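PDB 6LMT: calcium homeostasis modulator 1 from Oryzias latipes, which forms a large-pore membrane channel of eight subunits, of the calcium homeostasis modulator family, probably conducting ions and small metabolites such as ATP. Local coordinates for the interface of chains A and B. Sequence-based numbering; all coordinates share one arbitrary frame. Chains: chain A/B, Calcium homeostasis modulator 1.

Contact 1: the interface of chains A and B. Residues chain A 228-229, 232; chain B 212, 215, 219.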
# COMPACT_ATOMS: atom_id res chain seq x y z
N PHE A 228 28.10 7.17 -29.58
CA PHE A 228 27.50 7.15 -30.91
C PHE A 228 26.06 7.67 -30.87
O PHE A 228 25.62 8.30 -31.84
CB PHE A 228 27.54 5.73 -31.48
CG PHE A 228 27.04 5.64 -32.88
CD1 PHE A 228 27.80 6.11 -33.93
CD2 PHE A 228 25.80 5.09 -33.16
CE1 PHE A 228 27.34 6.03 -35.23
CE2 PHE A 228 25.34 5.01 -34.45
CZ PHE A 228 26.12 5.48 -35.49
N ASP A 229 25.33 7.45 -29.77
CA ASP A 229 23.96 7.95 -29.69
C ASP A 229 23.92 9.46 -29.62
O ASP A 229 23.16 10.10 -30.36
CB ASP A 229 23.24 7.35 -28.48
CG ASP A 229 22.81 5.93 -28.70
OD1 ASP A 229 22.55 5.56 -29.86
OD2 ASP A 229 22.71 5.18 -27.71
N CYS A 232 24.98 11.06 -33.02
CA CYS A 232 23.88 11.07 -33.98
C CYS A 232 22.87 12.16 -33.65
O CYS A 232 22.34 12.79 -34.56
CB CYS A 232 23.19 9.71 -34.02
SG CYS A 232 24.11 8.38 -34.82
N LEU B 212 23.76 1.53 -38.59
CA LEU B 212 24.19 2.85 -38.17
C LEU B 212 23.45 3.95 -38.92
O LEU B 212 23.20 5.02 -38.36
CB LEU B 212 25.70 2.96 -38.35
CG LEU B 212 26.46 1.84 -37.62
CD1 LEU B 212 27.94 1.83 -37.96
CD2 LEU B 212 26.27 1.89 -36.12
N LYS B 215 19.96 3.95 -37.30
CA LYS B 215 20.00 4.61 -36.01
C LYS B 215 20.07 6.12 -36.15
O LYS B 215 19.40 6.83 -35.39
CB LYS B 215 21.18 4.11 -35.18
CG LYS B 215 21.16 4.62 -33.75
CD LYS B 215 22.26 4.04 -32.93
CE LYS B 215 22.03 2.57 -32.74
NZ LYS B 215 20.77 2.28 -31.99
N HIS B 219 17.13 8.75 -34.74
CA HIS B 219 17.43 9.94 -33.94
C HIS B 219 17.03 11.21 -34.67
O HIS B 219 16.63 12.17 -34.03
CB HIS B 219 18.91 10.02 -33.57
CG HIS B 219 19.35 8.98 -32.59
ND1 HIS B 219 18.90 8.94 -31.29
CD2 HIS B 219 20.25 7.97 -32.70
CE1 HIS B 219 19.46 7.93 -30.66
NE2 HIS B 219 20.28 7.32 -31.49

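Contact 2: the interface of chains A and B. Residues chain A 33, 37, 55, 59, 62; chain B 119, 186, 189.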
# COMPACT_ATOMS: atom_id res chain seq x y z
N MET A 33 8.58 -17.59 -12.27
CA MET A 33 7.99 -18.39 -13.32
C MET A 33 7.72 -19.81 -12.86
O MET A 33 6.80 -20.46 -13.37
CB MET A 33 8.91 -18.37 -14.53
CG MET A 33 8.44 -19.08 -15.74
SD MET A 33 9.45 -18.50 -17.07
CE MET A 33 8.98 -19.66 -18.30
N PHE A 37 3.88 -21.36 -13.00
CA PHE A 37 3.69 -22.52 -13.85
C PHE A 37 2.78 -23.50 -13.13
O PHE A 37 2.98 -23.78 -11.95
CB PHE A 37 5.03 -23.17 -14.17
CG PHE A 37 4.95 -24.24 -15.20
CD1 PHE A 37 4.84 -23.92 -16.53
CD2 PHE A 37 4.98 -25.57 -14.83
CE1 PHE A 37 4.75 -24.90 -17.47
CE2 PHE A 37 4.89 -26.55 -15.77
CZ PHE A 37 4.78 -26.22 -17.09
N LEU A 55 10.61 -31.18 -17.19
CA LEU A 55 10.50 -29.92 -16.47
C LEU A 55 11.69 -29.62 -15.59
O LEU A 55 11.79 -28.52 -15.06
CB LEU A 55 9.24 -29.89 -15.62
CG LEU A 55 8.00 -29.59 -16.44
CD1 LEU A 55 6.86 -29.63 -15.53
CD2 LEU A 55 8.11 -28.23 -17.07
N PRO A 59 13.39 -26.28 -19.09
CA PRO A 59 13.42 -24.86 -18.71
C PRO A 59 14.79 -24.35 -18.28
O PRO A 59 15.06 -23.17 -18.55
CB PRO A 59 12.40 -24.78 -17.56
CG PRO A 59 11.53 -25.87 -17.80
CD PRO A 59 12.34 -26.95 -18.29
N TRP A 62 16.41 -23.35 -21.55
CA TRP A 62 15.81 -22.14 -22.08
C TRP A 62 16.26 -20.90 -21.31
O TRP A 62 16.51 -19.85 -21.91
CB TRP A 62 14.29 -22.27 -22.08
CG TRP A 62 13.66 -21.04 -22.52
CD1 TRP A 62 13.65 -20.52 -23.76
CD2 TRP A 62 13.04 -20.10 -21.68
NE1 TRP A 62 13.02 -19.31 -23.76
CE2 TRP A 62 12.64 -19.03 -22.48
CE3 TRP A 62 12.78 -20.06 -20.32
CZ2 TRP A 62 11.98 -17.95 -21.96
CZ3 TRP A 62 12.15 -19.00 -19.82
CH2 TRP A 62 11.76 -17.95 -20.62
N MET B 119 0.92 -22.71 -22.36
CA MET B 119 1.19 -23.13 -21.00
C MET B 119 -0.08 -23.27 -20.18
O MET B 119 -0.11 -24.04 -19.23
CB MET B 119 2.11 -22.17 -20.28
CG MET B 119 3.48 -22.10 -20.82
SD MET B 119 4.36 -23.63 -20.95
CE MET B 119 5.84 -22.95 -21.64
N TRP B 186 6.85 -25.27 -24.34
CA TRP B 186 8.28 -25.25 -24.10
C TRP B 186 9.08 -25.41 -25.37
O TRP B 186 10.15 -24.82 -25.50
CB TRP B 186 8.70 -26.31 -23.08
CG TRP B 186 8.38 -25.91 -21.70
CD1 TRP B 186 7.42 -26.43 -20.91
CD2 TRP B 186 8.97 -24.84 -20.97
NE1 TRP B 186 7.38 -25.78 -19.71
CE2 TRP B 186 8.33 -24.79 -19.73
CE3 TRP B 186 9.99 -23.94 -21.23
CZ2 TRP B 186 8.67 -23.88 -18.76
CZ3 TRP B 186 10.32 -23.03 -20.28
CH2 TRP B 186 9.67 -23.01 -19.06
N LEU B 189 8.87 -21.92 -26.98
CA LEU B 189 9.78 -20.97 -26.33
C LEU B 189 11.22 -21.24 -26.70
O LEU B 189 12.01 -20.31 -26.87
CB LEU B 189 9.65 -21.04 -24.82
CG LEU B 189 8.53 -20.33 -24.10
CD1 LEU B 189 8.66 -20.63 -22.65
CD2 LEU B 189 8.68 -18.87 -24.34

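Contact 3: the interface of chains A and B. Residues chain A 37-38, 40, 51; chain B 178-179, 182, 186.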
# COMPACT_ATOMS: atom_id res chain seq x y z
N PHE A 37 3.88 -21.36 -13.00
CA PHE A 37 3.69 -22.52 -13.85
C PHE A 37 2.78 -23.50 -13.13
O PHE A 37 2.98 -23.78 -11.95
CB PHE A 37 5.03 -23.17 -14.17
CG PHE A 37 4.95 -24.24 -15.20
CD1 PHE A 37 4.84 -23.92 -16.53
CD2 PHE A 37 4.98 -25.57 -14.83
CE1 PHE A 37 4.75 -24.90 -17.47
CE2 PHE A 37 4.89 -26.55 -15.77
CZ PHE A 37 4.78 -26.22 -17.09
N GLU A 38 1.77 -23.99 -13.81
CA GLU A 38 0.84 -24.93 -13.21
C GLU A 38 1.30 -26.32 -13.62
O GLU A 38 1.17 -26.72 -14.78
CB GLU A 38 -0.59 -24.65 -13.64
CG GLU A 38 -1.65 -25.09 -12.64
CD GLU A 38 -2.16 -26.52 -12.82
OE1 GLU A 38 -2.19 -27.02 -13.96
OE2 GLU A 38 -2.54 -27.14 -11.81
N SER A 40 1.26 -29.97 -14.30
CA SER A 40 0.18 -30.86 -14.70
C SER A 40 0.75 -32.19 -15.13
O SER A 40 0.89 -32.44 -16.32
CB SER A 40 -0.63 -30.25 -15.80
OG SER A 40 -1.57 -31.18 -16.29
N TYR A 51 7.66 -36.06 -18.65
CA TYR A 51 7.12 -34.80 -18.16
C TYR A 51 7.88 -34.32 -16.94
O TYR A 51 8.27 -33.14 -16.86
CB TYR A 51 5.64 -34.95 -17.85
CG TYR A 51 5.02 -33.66 -17.40
CD1 TYR A 51 4.71 -32.67 -18.31
CD2 TYR A 51 4.79 -33.41 -16.06
CE1 TYR A 51 4.17 -31.49 -17.92
CE2 TYR A 51 4.26 -32.23 -15.66
CZ TYR A 51 3.95 -31.28 -16.59
OH TYR A 51 3.40 -30.10 -16.18
N LYS B 178 -3.24 -30.97 -21.31
CA LYS B 178 -2.46 -29.85 -20.81
C LYS B 178 -0.97 -30.17 -20.76
O LYS B 178 -0.15 -29.28 -20.95
CB LYS B 178 -2.99 -29.43 -19.45
CG LYS B 178 -2.35 -28.19 -18.92
CD LYS B 178 -2.97 -27.70 -17.67
CE LYS B 178 -2.24 -26.47 -17.20
NZ LYS B 178 -2.89 -25.91 -16.01
N CYS B 179 -0.62 -31.44 -20.55
CA CYS B 179 0.76 -31.88 -20.65
C CYS B 179 1.31 -31.70 -22.06
O CYS B 179 2.43 -31.22 -22.24
CB CYS B 179 0.86 -33.34 -20.22
SG CYS B 179 2.39 -34.11 -20.61
N GLN B 182 1.71 -27.98 -22.76
CA GLN B 182 2.90 -27.43 -22.11
C GLN B 182 4.17 -27.90 -22.78
O GLN B 182 5.16 -27.17 -22.79
CB GLN B 182 2.90 -27.80 -20.64
CG GLN B 182 1.96 -26.99 -19.82
CD GLN B 182 1.78 -27.53 -18.45
OE1 GLN B 182 2.20 -28.63 -18.16
NE2 GLN B 182 1.19 -26.75 -17.58
N TRP B 186 6.85 -25.27 -24.34
CA TRP B 186 8.28 -25.25 -24.10
C TRP B 186 9.08 -25.41 -25.37
O TRP B 186 10.15 -24.82 -25.50
CB TRP B 186 8.70 -26.31 -23.08
CG TRP B 186 8.38 -25.91 -21.70
CD1 TRP B 186 7.42 -26.43 -20.91
CD2 TRP B 186 8.97 -24.84 -20.97
NE1 TRP B 186 7.38 -25.78 -19.71
CE2 TRP B 186 8.33 -24.79 -19.73
CE3 TRP B 186 9.99 -23.94 -21.23
CZ2 TRP B 186 8.67 -23.88 -18.76
CZ3 TRP B 186 10.32 -23.03 -20.28
CH2 TRP B 186 9.67 -23.01 -19.06

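Contact 1: the interface of chains A and B
A:Phe228 meets B:Leu212 and B:Lys215 with the outer rim of its ring, while A:Asp229 and A:Cys232 face B:His219. At the ring's far end, CZ lies 3.6 Å from the delta-methyl CD2 of B:Leu212. Beside it, CE2 lies 3.6 Å from CD of B:Lys215, a methylene that sits in the plane of the ring at its edge, so this lysine contributes its aliphatic stem to the apolar contact. The same CD approaches the carboxylate oxygen OD1 of A:Asp229 at 3.4 Å. The stem bends at its outer two torsions (chi3 -67°, chi4 -63°), and the ammonium NZ ends 4.3 Å from OD1 of A:Asp229; the opposite charges may attract at this distance, without direct contact.

The imidazole NE2 of B:His219 gives a weak hydrogen bond to OD1 of A:Asp229 at 3.3 Å, with carboxylate and ring planes 59° apart. CB of A:Cys232 packs 3.7 Å from CD2 of the same imidazole, and the backbone O of A:Asp229 lies over the ring's centre.

Behind this first shell, SG of A:Cys232 rests on one face of the A:Phe228 ring, toward its rim, and makes a weak hydrogen bond to that residue's backbone O one turn earlier. All six residues belong to the long C-terminal helix 210-258: the N-terminal part of the helix in chain B meets a later stretch of its copy in chain A, a staggered helix-helix packing.

Contact 2: the interface of chains A and B
Helices 21-36 and 48-70 of chain A, with A:Phe37 in the loop just after the first, face helix 167-202 of chain B, which runs nearly parallel to helix 48-70 (C-alpha vectors about 20° apart), and B:Met119 joins from helix 108-120. In this calcium homeostasis modulator channel the patch is a mainly apolar packing of helices and a loop, built round the indole of B:Trp186, which hides 68 Å² against chain A. A:Pro59 lies over one face of the indole: its CG stands 3.7 Å from the centroid of the six-membered ring, a CH-pi contact. On the opposite face sits CE of B:Met119, from the indole's own chain; the indole is sandwiched between them, which limits its tilt.

CD2 of A:Leu55 comes over the pyrrole end from the A:Pro59 side, 3.7 Å from NE1 of B:Trp186. A:Met33 reaches in with an extended chain, its terminal methyl CE meeting the outer corner CH2 of B:Trp186 at 3.5 Å, from the B:Met119 side of the plane. In the indole plane, at its edge, lie CZ of A:Phe37, 3.7 Å from NE1 of B:Trp186, and CE3 of A:Trp62, 3.9 Å from CZ3. CG of A:Trp62 is anti to the backbone N (chi1 176°), which directs this indole toward chain B, where CD1 of B:Leu189 covers one of its faces.

Contact 3: the interface of chains A and B
This is a mainly polar subunit-subunit interface of the calcium homeostasis modulator channel, in which side chains of helix 167-202 in chain B bind a loop and the start of helix 48-70 in chain A, probably helping to hold neighbouring subunits in register. B:Gln182 is central, because both ends of its amide are used. NE2 donates to the backbone O of A:Glu38 at 2.8 Å; the C=O...N angle of 160° and an acceptor 15° out of the amide plane show a well-aligned bond. OE1 accepts from the phenol OH of A:Tyr51 at 2.7 Å, with the donor tilted 21° from the carbonyl plane. Bonds at both ends fix the amide's rotation, and it lies nearly coplanar with the tyrosine ring.

That phenol is itself placed by chain A, since the backbone N of A:Ser40 donates to OH of A:Tyr51 at 2.8 Å. CZ of A:Phe37 stands over the face of the amide, 3.5 Å from CD of B:Gln182, the ring tilted against the amide. CD1 of A:Tyr51 packs 3.6 Å from SG of B:Cys179.

On the other flank, B:Lys178 forms a salt bridge with A:Glu38; the modelled separation is too short to be trusted in detail. The lysine chain is extended throughout, which carries the ammonium NZ past A:Ser40, whose CB lies 3.9 Å from CD of B:Lys178, to the carboxylate oxygen OE1.

Contact 2 and contact 3 adjoin, the centres of their C-alpha atoms about 8 Å apart, and share A:Phe37 and B:Trp186. Both set helix 167-202 of chain B against helix 48-70 and the loop after helix 21-36 of chain A, one mainly apolar and the other mainly polar. Contact 1 is separate, about 37 Å from contact 2 and 44 Å from contact 3 between the same kind of centres, and uses helix 210-258 from both chains. Neighbouring subunits are therefore joined at two distant levels, which may limit their rocking against each other; repeated round the eight copies, these contacts would help close the ring.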